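Local coordinates for kelch domain-containing protein (Colletotrichum graminicola M1.001, PDB 5C86) that probably oxidises alcohols to aldehydes as a copper-dependent fungal oxidase of the galactose oxidase and glyoxal oxidase (AA5) family, at residues 343-348 against 365-370. Numbering follows the deposited sequence.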
loop_
_atom_site.group_PDB
_atom_site.type_symbol
_atom_site.label_atom_id
_atom_site.label_comp_id
_atom_site.label_asym_id
_atom_site.label_seq_id
_atom_site.Cartn_x
_atom_site.Cartn_y
_atom_site.Cartn_z
ATOM N N ASP A 343 -2.731 12.214 -9.320
ATOM C CA ASP A 343 -3.296 12.450 -10.661
ATOM C C ASP A 343 -4.033 11.248 -11.185
ATOM O O ASP A 343 -4.447 11.208 -12.341
ATOM C CB ASP A 343 -2.301 13.015 -11.670
ATOM C CG ASP A 343 -1.263 12.030 -12.081
ATOM O OD1 ASP A 343 -1.218 10.952 -11.518
ATOM O OD2 ASP A 343 -0.442 12.325 -12.982
ATOM N N ALA A 344 -4.160 10.178 -10.368
ATOM C CA ALA A 344 -4.905 8.973 -10.713
ATOM C C ALA A 344 -4.203 8.032 -11.714
ATOM O O ALA A 344 -4.793 7.054 -12.138
ATOM C CB ALA A 344 -6.346 9.310 -11.153
ATOM N N THR A 345 -2.940 8.340 -12.017
ATOM C CA THR A 345 -2.065 7.402 -12.685
ATOM C C THR A 345 -1.426 6.519 -11.571
ATOM O O THR A 345 -1.529 6.791 -10.360
ATOM C CB THR A 345 -0.926 8.119 -13.468
ATOM O OG1 THR A 345 -0.074 8.739 -12.523
ATOM C CG2 THR A 345 -1.543 9.062 -14.482
ATOM N N ILE A 346 -0.730 5.471 -12.030
ATOM C CA ILE A 346 -0.129 4.492 -11.145
ATOM C C ILE A 346 1.336 4.313 -11.466
ATOM O O ILE A 346 1.684 3.946 -12.593
ATOM C CB ILE A 346 -0.803 3.156 -11.212
ATOM C CG1 ILE A 346 -2.320 3.284 -11.038
ATOM C CG2 ILE A 346 -0.247 2.266 -10.101
ATOM C CD1 ILE A 346 -3.122 1.992 -11.010
ATOM N N TRP A 347 2.155 4.635 -10.525
ATOM C CA TRP A 347 3.614 4.250 -10.610
ATOM C C TRP A 347 3.788 2.779 -10.653
ATOM O O TRP A 347 3.142 2.030 -9.928
ATOM C CB TRP A 347 4.351 4.792 -9.419
ATOM C CG TRP A 347 5.643 4.132 -9.156
ATOM C CD1 TRP A 347 5.876 3.201 -8.142
ATOM C CD2 TRP A 347 6.878 4.359 -9.801
ATOM N NE1 TRP A 347 7.201 2.795 -8.194
ATOM C CE2 TRP A 347 7.814 3.518 -9.185
ATOM C CE3 TRP A 347 7.271 5.151 -10.881
ATOM C CZ2 TRP A 347 9.169 3.468 -9.621
ATOM C CZ3 TRP A 347 8.619 5.112 -11.314
ATOM C CH2 TRP A 347 9.503 4.264 -10.686
ATOM N N SER A 348 4.673 2.313 -11.559
ATOM C CA SER A 348 5.189 0.911 -11.578
ATOM C C SER A 348 6.701 0.909 -11.902
ATOM O O SER A 348 7.077 1.485 -12.953
ATOM C CB SER A 348 4.465 0.117 -12.619
ATOM O OG SER A 348 5.069 -1.149 -12.817
ATOM N N GLY A 365 11.044 3.204 -13.893
ATOM C CA GLY A 365 9.655 2.838 -13.914
ATOM C C GLY A 365 8.918 3.808 -14.771
ATOM O O GLY A 365 9.535 4.598 -15.486
ATOM N N GLN A 366 7.602 3.686 -14.791
ATOM C CA GLN A 366 6.754 4.533 -15.634
ATOM C C GLN A 366 5.430 4.700 -14.866
ATOM O O GLN A 366 5.114 3.837 -14.005
ATOM C CB GLN A 366 6.413 3.897 -16.963
ATOM C CG GLN A 366 7.565 3.615 -17.913
ATOM C CD GLN A 366 7.175 2.686 -19.064
ATOM O OE1 GLN A 366 7.124 1.445 -18.940
ATOM N NE2 GLN A 366 6.895 3.283 -20.197
ATOM N N PHE A 367 4.630 5.657 -15.295
ATOM C CA PHE A 367 3.308 5.855 -14.768
ATOM C C PHE A 367 2.333 5.376 -15.758
ATOM O O PHE A 367 2.381 5.703 -16.965
ATOM C CB PHE A 367 3.130 7.353 -14.452
ATOM C CG PHE A 367 3.987 7.831 -13.355
ATOM C CD1 PHE A 367 3.650 7.725 -11.960
ATOM C CD2 PHE A 367 5.257 8.369 -13.624
ATOM C CE1 PHE A 367 4.440 8.143 -11.008
ATOM C CE2 PHE A 367 6.087 8.804 -12.581
ATOM C CZ PHE A 367 5.686 8.724 -11.266
ATOM N N TRP A 368 1.428 4.524 -15.325
ATOM C CA TRP A 368 0.385 4.004 -16.175
ATOM C C TRP A 368 -0.895 4.850 -15.998
ATOM O O TRP A 368 -1.333 5.077 -14.875
ATOM C CB TRP A 368 0.025 2.552 -15.871
ATOM C CG TRP A 368 -1.009 1.954 -16.710
ATOM C CD1 TRP A 368 -0.961 1.678 -18.083
ATOM C CD2 TRP A 368 -2.288 1.458 -16.275
ATOM N NE1 TRP A 368 -2.106 1.155 -18.494
ATOM C CE2 TRP A 368 -2.957 0.975 -17.404
ATOM C CE3 TRP A 368 -2.961 1.452 -15.018
ATOM C CZ2 TRP A 368 -4.217 0.386 -17.330
ATOM C CZ3 TRP A 368 -4.166 0.867 -14.958
ATOM C CH2 TRP A 368 -4.855 0.409 -16.082
ATOM N N SER A 369 -1.427 5.315 -17.098
ATOM C CA SER A 369 -2.681 6.049 -17.111
ATOM C C SER A 369 -3.775 5.061 -17.378
ATOM O O SER A 369 -3.884 4.442 -18.486
ATOM C CB SER A 369 -2.704 7.149 -18.203
ATOM O OG SER A 369 -1.849 8.186 -17.920
ATOM N N PRO A 370 -4.717 4.871 -16.402
ATOM C CA PRO A 370 -5.771 3.950 -16.646
ATOM C C PRO A 370 -6.831 4.378 -17.698
ATOM O O PRO A 370 -6.868 5.562 -18.063
ATOM C CB PRO A 370 -6.454 3.777 -15.221
ATOM C CG PRO A 370 -5.434 4.242 -14.288
ATOM C CD PRO A 370 -4.714 5.361 -14.997
#
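Antiparallel to 364-369, strand 346-350 joins it through two hydrogen-bonded pairs, with W347 and F367 as the non-hydrogen-bonded pair between them. I346 N gives to W368 O at 2.9 Å and W368 N returns to I346 O at 2.8 Å; S348 and Q366 exchange a second such couple. The F367 alpha C-H leans on I346 O, CA to O 3.3 Å.

On the face carrying W347 and F367, the phenyl ring crosses the indole obliquely, planes at 57°. F367 CE1 meets W347 CB at 3.7 Å, while W347 CE3 lies over the rim of one phenyl face. W347 CG lies anti to the backbone N (chi1 161°), and chi2 then turns the six-membered ring against G365, where W347 CH2 sits 3.5 Å from G365 CA. G365 has no CB, and so the indole rests directly on its backbone. W347 NE1 donates to T337 OG1, so its polar atom is satisfied.

I346 and W368 run side by side on the other face, I346 CD1 at the indole's edge, 4.0 Å from CE3. That indole also stacks on W292 of a neighbouring four-stranded sheet.

Before the strand, D343 OD1 accepts from T345 N, in an Asx turn, and from T345 OG1 at 2.7 Å. This double grip orients T345, whose CG2 touches S369 OG.

Backbone bonds thus bind the two middle strands of a four-stranded propeller blade completed by 336-340 and by 5-11, the outer, N-terminal strand that closes the ring, while the stack of W368 on W292 ties this blade to the preceding one.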